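PDB 2DT4: hypothetical protein PH0802 from Pyrococcus horikoshii, which is of unknown function but consists largely of a plant- and prokaryote-conserved (PPC) domain, present here as an assembly of three subunits. Local coordinates for residues 9-14 / 115-120; 20-25 / 109-114; 34-39 / 79-84; 49-54 / 62-67; 71-76 / 91-96. All coordinates share one frame; numbering follows the deposited sequence.

Interaction 1: 9-14 / 115-120; sequences GRTYLF and EIFLQE
Segments 9-14 and 115-120 run antiparallel, their axes 4.7 Å apart, as neighbouring strands of the mixed sheet of the PPC domain. Backbone bonds pair Tyr12 with Leu118 and Phe14 with Ile116; Leu13 faces Phe117 at a non-hydrogen-bonded position. A salt bridge secures one end. Arg10 grips Glu120 side-on, NE reaching OE2 at 2.9 Å and NH1 reaching OE1 at 3.0 Å, with guanidinium and carboxylate planes 47° apart. OE2 also takes the backbone N-H of Arg10 on its anti lone pair at 2.9 Å. An alanine in place of Glu120 would probably leave Arg10 NE, NH1 and backbone N without their acceptors and Lys122 without its salt-bridge partner. Glu33 lies beyond, its carbonyl accepting from Arg10 NH2 and its carboxylate bonding Tyr12 OH. On the face shared by Tyr12, Phe14 and Leu118, the Tyr12 and Leu118 side chains lie side by side, pointing the same way. Phe14 holds CG between its backbone N and carbonyl carbon (chi1 52°); its ring lies over Ile116, where CE1 touches Ile116 CB at 3.6 Å and the Ile116 O atom sits 3.9 Å above the ring plane, over its centre.

Interaction 2: 20-25 / 109-114; sequences EELLTY and GEVFVA
Glu21 meets Gly109 through a side chain that leaves with CG anti to the backbone N (chi1 -171°) and then bends at chi2 (-76°), which folds CD back from an extended course. The carboxylate thereby serves two structures at once. Its OE2 accepts the Gly109 N-H at 2.9 Å on the anti side, and takes Leu23 N at 3.1 Å from above the carboxylate plane. Its OE1 accepts from Thr24 N and, on the anti lone pair, from Thr24 OG1 at 2.7 Å. Glu21 is thus the N-cap of helix 22-33, and the cap is also a tie to strand 106-111. Backbone bonds flank it: Val111 N donates to Glu20 O at 2.7 Å in a nearly straight bond (174°), while Leu22 N, in the first turn of the helix, donates to Gly109 O. Beside these polar bonds Leu22 crosses Val111 at about a right angle, CB against CG2 at 3.8 Å, and its CD1 reaches Ala114 CB at 4.0 Å. Between Val111 and Ala114 the chain turns a corner, with Phe112 and Val113 both facing Thr45 in a classic beta bulge. Four N-H and O-H donors around one carboxylate at the start of a helix would probably stabilise its ionised form; the same bonds let one side chain cap the helix and fix it to strand 106-111.

Interaction 3: 34-39 / 79-84; sequences GIETAI and VSLKDG
Ala38 and Val79 face each other across two antiparallel strands, their side chains on the same face of the sheet and CB to CB 4.1 Å apart. Val79 holds CG1 anti to its backbone N (chi1 -176°); this branch lies 3.9 Å from Glu36 O, while CG2 lies beside the Ala38 methyl. Two backbone bonds close the pair. Ala38 N donates to Val79 O at 3.0 Å. In return, Val79 N donates to Ala38 O at 2.8 Å. Thr37 is oriented quite differently. Its CB points away from the opposing strand overall, yet CG2 still rests 3.8 Å from Val79 O. With OG1 set anti to the carbonyl carbon (chi1 -53°), the hydroxyl meets a water at 2.7 Å. That water accepts from Leu81 N at 3.0 Å and makes a weak bond to Glu36 O, so it bridges the two segments where direct pairing has stopped. Glu36 O itself receives a close CA-H contact from Ser80, at 3.1 Å. Cys30 of helix 22-33 packs on Val79, Leu118 on Ala38, and Leu13 of the third subunit on Thr37. Helix 22-33 ends at Gly34 in a Schellman motif, and the chain then enters strand 38-46. This is the return of a split beta-alpha-beta crossover, in which strands 5-16 and 38-46 run parallel with strand 114-123 between them.

Interaction 4: 49-54 / 62-67; sequences PKIGYF and KVIPLK
Ile51 and Ile64 face each other in a beta hairpin; two kinds of interaction join its arms, and a third ties them to their surroundings. The first is the backbone network. Ile51 exchanges two hydrogen bonds with Ile64 and Tyr53 two with Lys62, while Leu66 N donates to Pro49 O at 2.9 Å. Pro65, which has no N-H, stands opposite Lys50 in a non-hydrogen-bonded pair, where none is called for. CA-H contacts fill the intervals, the tightest being Gly52 CA to Lys62 O at 3.2 Å.

The second kind is apolar. Ile51 carries CG1 in the crowded position between backbone N and carbonyl carbon (chi1 55°), where it meets Ile64 CB at 3.9 Å. Further out, Ile51 CD1 touches Leu66 CD1 at 4.1 Å. Leu66 also crosses the Pro49 ring at about a right angle, CB against CG. On the other face the aliphatic part of Lys50 covers the neighbouring strand, CB against Val63 CG1 at 4.1 Å and CE near Pro65 CB.

The third kind is charged, two lysines finding partners beyond the hairpin. Lys50 NZ makes a salt bridge with Glu108, and Lys62 NZ one with Glu98 of the third subunit.

The hairpin supplies two of the strands of a three-stranded antiparallel sheet, in which 49-55 lies between 60-65 and 106-111; Pro49, Ile51 and Leu66 all rest on Leu94 of strand 85-95.

Interaction 5: 71-76 / 91-96; sequences ELISLI and HVSLGN
Between Glu71 and Gly95 the flat groups are peptides. Gly95 N donates to Glu71 O in the plane of that carbonyl, on a lone pair, at 2.8 Å. Over one face of the Leu94-Gly95 peptide lies Ile73 CD1, 3.5 Å from Gly95 N. Gly95 suits this place, since a CB there would press tightly on Ile73 CD1. Ile73 CG2 also covers Ser93 OG at 3.4 Å, and beyond it packs Val92 of the second subunit. An alanine in place of Ile73 would probably uncover that peptide face and take away the CG2 contact with Ser93 OG, thinning the packing on the neighbouring subunit. Ser93 OG donates to Ser74 OG at 2.7 Å; Ser74 OG in turn donates to a water, which donates to His91 O, so the buried hydroxyls form a directed chain. On the opposite face Leu72 CD2 meets Val92 CG1 at 3.5 Å, the side chains crossing at about a right angle. Ser93 O accepts from Ile73 N at 2.9 Å and, weakly, from Ser74 N at 3.4 Å. Two successive residues facing one partner, the first with near-helical backbone angles (-75°, -40°), define a classic beta bulge, here within the hairpin of strands 69-82 and 85-95.

How the interactions relate
The five contacts join different parts of one fold. Interactions 1, 3 and 5 reach the mixed sheet: Gln119 N lies 2.9 Å from Ile39 O, probably hydrogen-bonded, which joins 1 to 3, while 3 and 5 use different parts of strand 69-82, their centres about 22 Å apart. Interaction 2 links layers, since Leu22 CD2 reaches Leu75 CD1 of interaction 5 at 3.5 Å and Tyr25 CE2 touches Phe14 CE1 of interaction 1 at 3.6 Å. Interaction 4 lies against 5 through Leu66 CD1 and Leu94 CD1, 3.7 Å apart. No active site is established; a glycerol, probably from the crystallisation liquor, hydrogen-bonds Glu71 OE2 and may mark a pocket near the interface with the second subunit.

Interaction 1: 9-14 / 115-120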
# COMPACT_ATOMS: atom_id res chain seq x y z
N GLY A 9 -18.78 -1.14 1.61
CA GLY A 9 -19.63 -0.93 0.46
C GLY A 9 -19.12 -1.59 -0.78
O GLY A 9 -18.52 -2.67 -0.73
N ARG A 10 -19.34 -0.92 -1.91
CA ARG A 10 -18.98 -1.44 -3.21
C ARG A 10 -17.47 -1.50 -3.35
O ARG A 10 -16.74 -0.67 -2.79
CB ARG A 10 -19.62 -0.59 -4.32
CG ARG A 10 -21.14 -0.72 -4.34
CD ARG A 10 -21.82 0.33 -5.15
NE ARG A 10 -21.74 1.64 -4.53
CZ ARG A 10 -22.00 2.82 -5.11
NH1 ARG A 10 -21.90 3.93 -4.37
NH2 ARG A 10 -22.35 2.88 -6.38
N THR A 11 -17.03 -2.49 -4.10
CA THR A 11 -15.61 -2.81 -4.31
C THR A 11 -15.28 -2.76 -5.82
O THR A 11 -16.05 -3.26 -6.64
CB THR A 11 -15.33 -4.20 -3.76
OG1 THR A 11 -15.74 -4.28 -2.38
CG2 THR A 11 -13.85 -4.51 -3.80
N TYR A 12 -14.15 -2.15 -6.18
CA TYR A 12 -13.78 -1.97 -7.57
C TYR A 12 -12.29 -2.21 -7.85
O TYR A 12 -11.44 -1.99 -7.00
CB TYR A 12 -14.09 -0.54 -8.03
CG TYR A 12 -15.51 -0.02 -7.78
CD1 TYR A 12 -16.44 -0.01 -8.80
CD2 TYR A 12 -15.89 0.48 -6.54
CE1 TYR A 12 -17.71 0.49 -8.60
CE2 TYR A 12 -17.14 0.99 -6.34
CZ TYR A 12 -18.05 0.99 -7.37
OH TYR A 12 -19.31 1.54 -7.17
N LEU A 13 -12.01 -2.66 -9.07
CA LEU A 13 -10.65 -2.85 -9.56
C LEU A 13 -10.71 -2.54 -11.04
O LEU A 13 -11.50 -3.15 -11.75
CB LEU A 13 -10.17 -4.30 -9.33
CG LEU A 13 -8.73 -4.54 -9.80
CD1 LEU A 13 -7.73 -3.66 -9.07
CD2 LEU A 13 -8.40 -6.02 -9.65
N PHE A 14 -9.90 -1.58 -11.48
CA PHE A 14 -10.01 -1.08 -12.85
C PHE A 14 -8.73 -0.46 -13.34
O PHE A 14 -7.86 -0.02 -12.54
CB PHE A 14 -11.17 -0.07 -12.99
CG PHE A 14 -11.14 1.05 -11.99
CD1 PHE A 14 -10.33 2.16 -12.16
CD2 PHE A 14 -11.91 0.97 -10.86
CE1 PHE A 14 -10.29 3.17 -11.18
CE2 PHE A 14 -11.89 1.96 -9.91
CZ PHE A 14 -11.07 3.06 -10.05
N GLU A 115 -3.68 0.94 -12.36
CA GLU A 115 -4.50 -0.18 -11.98
C GLU A 115 -4.85 0.12 -10.54
O GLU A 115 -4.00 0.03 -9.63
CB GLU A 115 -3.76 -1.50 -12.16
CG GLU A 115 -3.48 -1.77 -13.64
CD GLU A 115 -2.55 -2.94 -13.92
OE1 GLU A 115 -2.05 -3.59 -13.00
OE2 GLU A 115 -2.29 -3.19 -15.12
N ILE A 116 -6.08 0.58 -10.38
CA ILE A 116 -6.58 1.05 -9.10
C ILE A 116 -7.64 0.13 -8.45
O ILE A 116 -8.59 -0.33 -9.13
CB ILE A 116 -7.23 2.45 -9.36
CG1 ILE A 116 -6.25 3.46 -10.01
CG2 ILE A 116 -7.83 3.00 -8.08
CD1 ILE A 116 -4.91 3.66 -9.34
N PHE A 117 -7.47 -0.03 -7.14
CA PHE A 117 -8.38 -0.75 -6.27
C PHE A 117 -9.07 0.30 -5.41
O PHE A 117 -8.41 1.17 -4.84
CB PHE A 117 -7.67 -1.76 -5.36
CG PHE A 117 -8.58 -2.38 -4.34
CD1 PHE A 117 -8.53 -2.01 -3.02
CD2 PHE A 117 -9.52 -3.34 -4.73
CE1 PHE A 117 -9.39 -2.60 -2.07
CE2 PHE A 117 -10.37 -3.92 -3.78
CZ PHE A 117 -10.29 -3.55 -2.47
N LEU A 118 -10.40 0.22 -5.34
CA LEU A 118 -11.18 1.19 -4.59
C LEU A 118 -12.24 0.49 -3.78
O LEU A 118 -13.00 -0.32 -4.32
CB LEU A 118 -11.81 2.20 -5.54
CG LEU A 118 -12.48 3.36 -4.84
CD1 LEU A 118 -12.44 4.58 -5.74
CD2 LEU A 118 -13.94 3.08 -4.44
N GLN A 119 -12.26 0.74 -2.47
CA GLN A 119 -13.21 0.11 -1.56
C GLN A 119 -14.03 1.20 -0.89
O GLN A 119 -13.52 1.96 -0.05
CB GLN A 119 -12.49 -0.76 -0.50
CG GLN A 119 -13.41 -1.32 0.58
CD GLN A 119 -14.47 -2.24 -0.04
OE1 GLN A 119 -15.69 -1.93 -0.00
NE2 GLN A 119 -14.02 -3.32 -0.63
N GLU A 120 -15.32 1.22 -1.22
CA GLU A 120 -16.23 2.17 -0.62
C GLU A 120 -16.49 1.78 0.82
O GLU A 120 -16.55 0.60 1.13
CB GLU A 120 -17.56 2.16 -1.40
CG GLU A 120 -18.64 3.03 -0.81
CD GLU A 120 -19.95 2.92 -1.54
OE1 GLU A 120 -20.62 3.97 -1.64
OE2 GLU A 120 -20.31 1.81 -1.99

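Interaction 2: 20-25 / 109-114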
# COMPACT_ATOMS: atom_id res chain seq x y z
N GLU A 20 -5.63 10.23 -18.74
CA GLU A 20 -6.43 10.86 -17.69
C GLU A 20 -5.46 11.43 -16.69
O GLU A 20 -4.36 10.85 -16.50
CB GLU A 20 -7.32 9.84 -16.98
CG GLU A 20 -8.52 9.43 -17.81
CD GLU A 20 -9.77 10.31 -17.60
OE1 GLU A 20 -9.78 11.24 -16.77
OE2 GLU A 20 -10.78 10.02 -18.26
N GLU A 21 -5.94 12.41 -15.93
CA GLU A 21 -5.16 12.88 -14.78
C GLU A 21 -5.76 12.02 -13.66
O GLU A 21 -6.98 11.95 -13.49
CB GLU A 21 -5.34 14.36 -14.48
CG GLU A 21 -4.36 14.89 -13.42
CD GLU A 21 -4.74 14.48 -12.03
OE1 GLU A 21 -5.89 14.78 -11.62
OE2 GLU A 21 -3.89 13.89 -11.33
N LEU A 22 -4.86 11.28 -12.99
CA LEU A 22 -5.33 10.28 -12.03
C LEU A 22 -6.31 10.75 -10.93
O LEU A 22 -7.33 10.08 -10.68
CB LEU A 22 -4.11 9.60 -11.42
CG LEU A 22 -4.39 8.42 -10.49
CD1 LEU A 22 -5.22 7.37 -11.22
CD2 LEU A 22 -3.07 7.83 -9.97
N LEU A 23 -5.98 11.83 -10.23
CA LEU A 23 -6.84 12.33 -9.15
C LEU A 23 -8.20 12.73 -9.69
O LEU A 23 -9.24 12.40 -9.11
CB LEU A 23 -6.21 13.48 -8.32
CG LEU A 23 -4.95 13.10 -7.55
CD1 LEU A 23 -4.34 14.37 -6.99
CD2 LEU A 23 -5.24 12.11 -6.43
N THR A 24 -8.18 13.40 -10.84
CA THR A 24 -9.39 13.84 -11.51
C THR A 24 -10.26 12.67 -11.86
O THR A 24 -11.45 12.68 -11.57
CB THR A 24 -9.02 14.67 -12.74
OG1 THR A 24 -8.30 15.84 -12.31
CG2 THR A 24 -10.27 15.20 -13.44
N TYR A 25 -9.68 11.62 -12.43
CA TYR A 25 -10.47 10.46 -12.82
C TYR A 25 -11.10 9.81 -11.60
O TYR A 25 -12.26 9.47 -11.61
CB TYR A 25 -9.60 9.44 -13.57
CG TYR A 25 -10.30 8.15 -13.91
CD1 TYR A 25 -10.83 7.92 -15.18
CD2 TYR A 25 -10.45 7.15 -12.96
CE1 TYR A 25 -11.47 6.74 -15.48
CE2 TYR A 25 -11.09 5.97 -13.26
CZ TYR A 25 -11.59 5.77 -14.51
OH TYR A 25 -12.19 4.59 -14.80
N GLY A 109 -1.04 13.85 -11.75
CA GLY A 109 -0.22 12.94 -12.53
C GLY A 109 -1.01 12.40 -13.70
O GLY A 109 -2.12 11.87 -13.56
N GLU A 110 -0.37 12.47 -14.86
CA GLU A 110 -1.00 11.96 -16.07
C GLU A 110 -0.80 10.45 -16.11
O GLU A 110 0.31 9.94 -15.96
CB GLU A 110 -0.36 12.61 -17.31
CG GLU A 110 -0.98 12.11 -18.58
CD GLU A 110 -0.32 12.72 -19.80
OE1 GLU A 110 -0.14 13.95 -19.82
OE2 GLU A 110 0.06 11.94 -20.69
N VAL A 111 -1.88 9.72 -16.31
CA VAL A 111 -1.81 8.26 -16.37
C VAL A 111 -1.31 7.66 -17.68
O VAL A 111 -1.94 7.90 -18.70
CB VAL A 111 -3.21 7.66 -16.20
CG1 VAL A 111 -3.25 6.14 -16.50
CG2 VAL A 111 -3.75 7.98 -14.81
N PHE A 112 -0.30 6.77 -17.48
CA PHE A 112 0.02 5.98 -18.69
C PHE A 112 -0.79 4.72 -18.50
O PHE A 112 -1.65 4.40 -19.28
CB PHE A 112 1.58 5.77 -18.83
CG PHE A 112 1.98 4.89 -19.97
CD1 PHE A 112 1.58 5.19 -21.28
CD2 PHE A 112 2.71 3.74 -19.74
CE1 PHE A 112 1.94 4.34 -22.34
CE2 PHE A 112 3.06 2.90 -20.79
CZ PHE A 112 2.67 3.20 -22.09
N VAL A 113 -0.47 4.05 -17.38
CA VAL A 113 -1.22 2.85 -16.95
C VAL A 113 -1.48 3.11 -15.47
O VAL A 113 -0.57 3.47 -14.77
CB VAL A 113 -0.47 1.52 -17.10
CG1 VAL A 113 -1.22 0.33 -16.40
CG2 VAL A 113 -0.25 1.23 -18.59
N ALA A 114 -2.70 2.80 -15.00
CA ALA A 114 -2.98 2.92 -13.55
C ALA A 114 -4.03 1.85 -13.27
O ALA A 114 -5.11 1.84 -13.90
CB ALA A 114 -3.44 4.27 -13.06

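Interaction 3: 34-39 / 79-84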
# COMPACT_ATOMS: atom_id res chain seq x y z
N GLY A 34 -21.69 7.75 -7.08
CA GLY A 34 -22.24 8.19 -5.81
C GLY A 34 -21.45 7.68 -4.61
O GLY A 34 -22.01 7.31 -3.57
N ILE A 35 -20.12 7.65 -4.75
CA ILE A 35 -19.24 7.28 -3.65
C ILE A 35 -18.78 8.53 -2.92
O ILE A 35 -18.31 9.49 -3.55
CB ILE A 35 -18.01 6.49 -4.17
CG1 ILE A 35 -18.43 5.14 -4.77
CG2 ILE A 35 -16.93 6.27 -3.06
CD1 ILE A 35 -17.36 4.47 -5.67
N GLU A 36 -18.91 8.51 -1.61
CA GLU A 36 -18.49 9.61 -0.77
C GLU A 36 -17.23 9.29 0.01
O GLU A 36 -16.40 10.19 0.23
CB GLU A 36 -19.59 9.97 0.22
CG GLU A 36 -20.86 10.55 -0.39
CD GLU A 36 -21.62 11.44 0.58
OE1 GLU A 36 -21.78 11.03 1.75
OE2 GLU A 36 -22.04 12.55 0.17
N THR A 37 -17.12 8.05 0.49
CA THR A 37 -15.97 7.62 1.29
C THR A 37 -15.39 6.33 0.74
O THR A 37 -16.12 5.40 0.49
CB THR A 37 -16.40 7.38 2.77
OG1 THR A 37 -17.09 8.56 3.28
CG2 THR A 37 -15.19 7.15 3.66
N ALA A 38 -14.07 6.26 0.62
CA ALA A 38 -13.41 5.06 0.12
C ALA A 38 -11.94 5.07 0.47
O ALA A 38 -11.37 6.09 0.84
CB ALA A 38 -13.53 4.98 -1.38
N ILE A 39 -11.33 3.92 0.22
CA ILE A 39 -9.89 3.78 0.38
C ILE A 39 -9.45 3.32 -1.00
O ILE A 39 -10.20 2.66 -1.75
CB ILE A 39 -9.33 2.90 1.52
CG1 ILE A 39 -9.88 1.46 1.46
CG2 ILE A 39 -9.63 3.58 2.84
CD1 ILE A 39 -9.07 0.50 0.64
N VAL A 79 -10.82 8.64 -0.30
CA VAL A 79 -11.84 9.54 -0.82
C VAL A 79 -12.75 9.90 0.36
O VAL A 79 -13.12 9.03 1.16
CB VAL A 79 -12.68 8.91 -1.97
CG1 VAL A 79 -13.66 9.94 -2.52
CG2 VAL A 79 -11.80 8.38 -3.10
N SER A 80 -13.06 11.18 0.50
CA SER A 80 -13.95 11.63 1.56
C SER A 80 -14.58 12.94 1.16
O SER A 80 -14.08 13.63 0.30
CB SER A 80 -13.24 11.71 2.92
OG SER A 80 -12.17 12.61 2.91
N LEU A 81 -15.70 13.26 1.76
CA LEU A 81 -16.39 14.51 1.47
C LEU A 81 -15.56 15.73 1.85
O LEU A 81 -15.00 15.79 2.93
CB LEU A 81 -17.70 14.53 2.26
CG LEU A 81 -18.65 15.70 2.21
CD1 LEU A 81 -19.29 15.85 0.86
CD2 LEU A 81 -19.73 15.51 3.28
N LYS A 82 -15.48 16.70 0.95
CA LYS A 82 -14.90 18.00 1.24
C LYS A 82 -15.73 19.03 0.47
O LYS A 82 -15.90 18.92 -0.74
CB LYS A 82 -13.44 18.12 0.81
CG LYS A 82 -12.76 19.46 1.14
CD LYS A 82 -11.37 19.47 0.58
CE LYS A 82 -10.60 20.76 0.83
NZ LYS A 82 -9.24 20.63 0.17
N ASP A 83 -16.26 20.00 1.22
CA ASP A 83 -17.11 21.04 0.66
C ASP A 83 -18.21 20.45 -0.26
O ASP A 83 -18.46 20.97 -1.34
CB ASP A 83 -16.23 22.04 -0.10
CG ASP A 83 -15.09 22.63 0.76
OD1 ASP A 83 -15.29 22.86 1.98
OD2 ASP A 83 -13.96 22.89 0.30
N GLY A 84 -18.80 19.34 0.14
CA GLY A 84 -19.97 18.80 -0.54
C GLY A 84 -19.72 17.81 -1.67
O GLY A 84 -20.66 17.33 -2.30
O HOH W 1 -16.91 11.20 3.52

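Interaction 4: 49-54 / 62-67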
# COMPACT_ATOMS: atom_id res chain seq x y z
N PRO A 49 4.57 13.48 -13.22
CA PRO A 49 3.86 13.62 -11.95
C PRO A 49 4.37 14.82 -11.16
O PRO A 49 5.55 15.14 -11.18
CB PRO A 49 4.12 12.29 -11.25
CG PRO A 49 5.43 11.83 -11.79
CD PRO A 49 5.41 12.26 -13.22
N LYS A 50 3.46 15.47 -10.46
CA LYS A 50 3.82 16.51 -9.51
C LYS A 50 3.55 15.98 -8.12
O LYS A 50 2.45 15.49 -7.85
CB LYS A 50 3.02 17.79 -9.73
CG LYS A 50 3.23 18.37 -11.11
CD LYS A 50 2.60 19.74 -11.24
CE LYS A 50 2.99 20.36 -12.56
NZ LYS A 50 1.99 20.08 -13.59
N ILE A 51 4.56 16.10 -7.24
CA ILE A 51 4.43 15.65 -5.85
C ILE A 51 4.57 16.85 -4.93
O ILE A 51 5.11 17.88 -5.31
CB ILE A 51 5.46 14.52 -5.52
CG1 ILE A 51 6.89 14.98 -5.82
CG2 ILE A 51 5.07 13.24 -6.24
CD1 ILE A 51 7.99 14.01 -5.39
N GLY A 52 4.06 16.69 -3.72
CA GLY A 52 4.07 17.73 -2.71
C GLY A 52 4.64 17.30 -1.38
O GLY A 52 4.43 16.18 -0.93
N TYR A 53 5.38 18.22 -0.75
CA TYR A 53 5.88 18.10 0.62
C TYR A 53 5.30 19.29 1.39
O TYR A 53 5.52 20.45 0.99
CB TYR A 53 7.40 18.19 0.60
CG TYR A 53 8.01 18.17 1.96
CD1 TYR A 53 8.31 16.98 2.62
CD2 TYR A 53 8.30 19.36 2.60
CE1 TYR A 53 8.87 16.98 3.88
CE2 TYR A 53 8.85 19.38 3.83
CZ TYR A 53 9.14 18.18 4.49
OH TYR A 53 9.71 18.29 5.74
N PHE A 54 4.55 19.04 2.45
CA PHE A 54 3.86 20.14 3.13
C PHE A 54 4.85 20.95 3.97
O PHE A 54 5.65 20.38 4.72
CB PHE A 54 2.73 19.63 4.01
CG PHE A 54 1.78 20.68 4.47
CD1 PHE A 54 0.92 21.28 3.59
CD2 PHE A 54 1.74 21.03 5.80
CE1 PHE A 54 0.03 22.26 4.04
CE2 PHE A 54 0.86 21.99 6.24
CZ PHE A 54 0.01 22.58 5.36
N LYS A 62 4.89 22.40 -0.94
CA LYS A 62 6.03 22.69 -1.86
C LYS A 62 5.77 21.67 -2.95
O LYS A 62 5.65 20.46 -2.69
CB LYS A 62 7.39 22.44 -1.24
CG LYS A 62 8.56 22.45 -2.21
CD LYS A 62 9.84 22.03 -1.48
CE LYS A 62 11.02 21.93 -2.42
NZ LYS A 62 12.25 21.68 -1.62
N VAL A 63 5.68 22.14 -4.17
CA VAL A 63 5.34 21.29 -5.29
C VAL A 63 6.61 21.03 -6.10
O VAL A 63 7.32 21.98 -6.49
CB VAL A 63 4.25 21.89 -6.18
CG1 VAL A 63 4.00 21.02 -7.38
CG2 VAL A 63 2.96 22.10 -5.43
N ILE A 64 6.92 19.75 -6.29
CA ILE A 64 8.07 19.31 -7.06
C ILE A 64 7.57 18.67 -8.37
O ILE A 64 6.95 17.60 -8.34
CB ILE A 64 8.90 18.31 -6.24
CG1 ILE A 64 9.27 18.95 -4.90
CG2 ILE A 64 10.08 17.84 -7.04
CD1 ILE A 64 9.86 17.96 -3.89
N PRO A 65 7.77 19.34 -9.50
CA PRO A 65 7.31 18.80 -10.79
C PRO A 65 8.32 17.86 -11.42
O PRO A 65 9.40 18.29 -11.82
CB PRO A 65 7.13 20.05 -11.67
CG PRO A 65 8.08 21.07 -11.09
CD PRO A 65 8.33 20.71 -9.63
N LEU A 66 8.00 16.59 -11.51
CA LEU A 66 8.89 15.63 -12.14
C LEU A 66 8.58 15.59 -13.63
O LEU A 66 7.50 16.03 -14.06
CB LEU A 66 8.74 14.25 -11.48
CG LEU A 66 9.01 14.24 -9.98
CD1 LEU A 66 8.62 12.90 -9.29
CD2 LEU A 66 10.47 14.55 -9.68
N LYS A 67 9.51 15.05 -14.40
CA LYS A 67 9.38 14.93 -15.84
C LYS A 67 9.60 13.52 -16.34
O LYS A 67 10.45 12.77 -15.85
CB LYS A 67 10.33 15.90 -16.53
CG LYS A 67 10.05 17.36 -16.15
CD LYS A 67 9.95 18.30 -17.33
CE LYS A 67 10.29 19.76 -16.96
NZ LYS A 67 11.78 20.06 -17.01

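Interaction 5: 71-76 / 91-96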
# COMPACT_ATOMS: atom_id res chain seq x y z
N GLU A 71 7.61 4.89 -12.76
CA GLU A 71 6.84 3.74 -12.28
C GLU A 71 6.07 4.17 -11.01
O GLU A 71 6.64 4.73 -10.06
CB GLU A 71 7.71 2.50 -12.01
CG GLU A 71 8.38 1.93 -13.26
CD GLU A 71 7.44 1.19 -14.19
OE1 GLU A 71 7.72 1.11 -15.41
OE2 GLU A 71 6.41 0.63 -13.75
N LEU A 72 4.77 3.92 -11.02
CA LEU A 72 3.91 4.21 -9.88
C LEU A 72 3.99 2.99 -8.96
O LEU A 72 3.30 2.02 -9.15
CB LEU A 72 2.48 4.48 -10.37
CG LEU A 72 1.46 5.34 -9.59
CD1 LEU A 72 0.03 4.91 -9.74
CD2 LEU A 72 1.84 5.89 -8.22
N ILE A 73 4.92 3.05 -8.01
CA ILE A 73 5.25 1.93 -7.16
C ILE A 73 4.17 1.73 -6.11
O ILE A 73 3.73 0.62 -5.87
CB ILE A 73 6.62 2.14 -6.51
CG1 ILE A 73 7.72 2.12 -7.57
CG2 ILE A 73 6.86 1.18 -5.30
CD1 ILE A 73 9.05 2.64 -7.09
N SER A 74 3.68 2.84 -5.57
CA SER A 74 2.55 2.79 -4.66
C SER A 74 1.74 4.03 -4.79
O SER A 74 2.30 5.08 -4.89
CB SER A 74 3.01 2.64 -3.20
OG SER A 74 3.74 3.76 -2.73
N LEU A 75 0.35 3.76 -4.70
CA LEU A 75 -0.54 4.84 -4.53
C LEU A 75 -1.35 4.33 -3.38
O LEU A 75 -1.84 3.21 -3.43
CB LEU A 75 -1.43 5.09 -5.76
CG LEU A 75 -2.42 6.20 -5.40
CD1 LEU A 75 -2.60 7.15 -6.53
CD2 LEU A 75 -3.69 5.66 -4.85
N ILE A 76 -1.51 5.17 -2.35
CA ILE A 76 -2.30 4.79 -1.20
C ILE A 76 -3.04 6.05 -0.88
O ILE A 76 -2.45 7.12 -0.86
CB ILE A 76 -1.52 4.31 0.04
CG1 ILE A 76 -0.75 3.03 -0.29
CG2 ILE A 76 -2.47 4.07 1.19
CD1 ILE A 76 0.13 2.58 0.82
N HIS A 91 -0.97 9.65 -1.62
CA HIS A 91 0.50 9.80 -1.64
C HIS A 91 1.04 8.74 -2.57
O HIS A 91 0.44 7.68 -2.74
CB HIS A 91 1.13 9.60 -0.26
CG HIS A 91 0.92 10.76 0.67
ND1 HIS A 91 1.96 11.34 1.36
CD2 HIS A 91 -0.17 11.49 0.96
CE1 HIS A 91 1.50 12.33 2.10
NE2 HIS A 91 0.20 12.44 1.88
N VAL A 92 2.15 9.09 -3.22
CA VAL A 92 2.73 8.15 -4.21
C VAL A 92 4.22 8.00 -4.01
O VAL A 92 4.91 8.92 -3.57
CB VAL A 92 2.48 8.65 -5.66
CG1 VAL A 92 1.03 8.52 -6.04
CG2 VAL A 92 3.01 10.06 -5.86
N SER A 93 4.71 6.82 -4.43
CA SER A 93 6.13 6.55 -4.49
C SER A 93 6.31 6.22 -5.99
O SER A 93 5.47 5.53 -6.61
CB SER A 93 6.66 5.46 -3.58
OG SER A 93 6.13 4.26 -3.93
N LEU A 94 7.32 6.87 -6.55
CA LEU A 94 7.59 6.85 -7.97
C LEU A 94 9.01 6.44 -8.29
O LEU A 94 9.98 6.99 -7.73
CB LEU A 94 7.39 8.29 -8.38
CG LEU A 94 5.99 8.88 -8.20
CD1 LEU A 94 6.05 10.34 -8.40
CD2 LEU A 94 4.98 8.28 -9.11
N GLY A 95 9.15 5.48 -9.20
CA GLY A 95 10.45 4.97 -9.58
C GLY A 95 10.96 5.51 -10.89
O GLY A 95 10.28 5.50 -11.91
N ASN A 96 12.22 5.92 -10.88
CA ASN A 96 12.84 6.44 -12.09
C ASN A 96 13.57 5.33 -12.82
O ASN A 96 13.51 4.16 -12.44
CB ASN A 96 13.67 7.72 -11.85
CG ASN A 96 15.15 7.50 -11.46
OD1 ASN A 96 15.91 8.51 -11.41
ND2 ASN A 96 15.56 6.30 -11.17
O HOH W 2 1.90 5.39 -1.57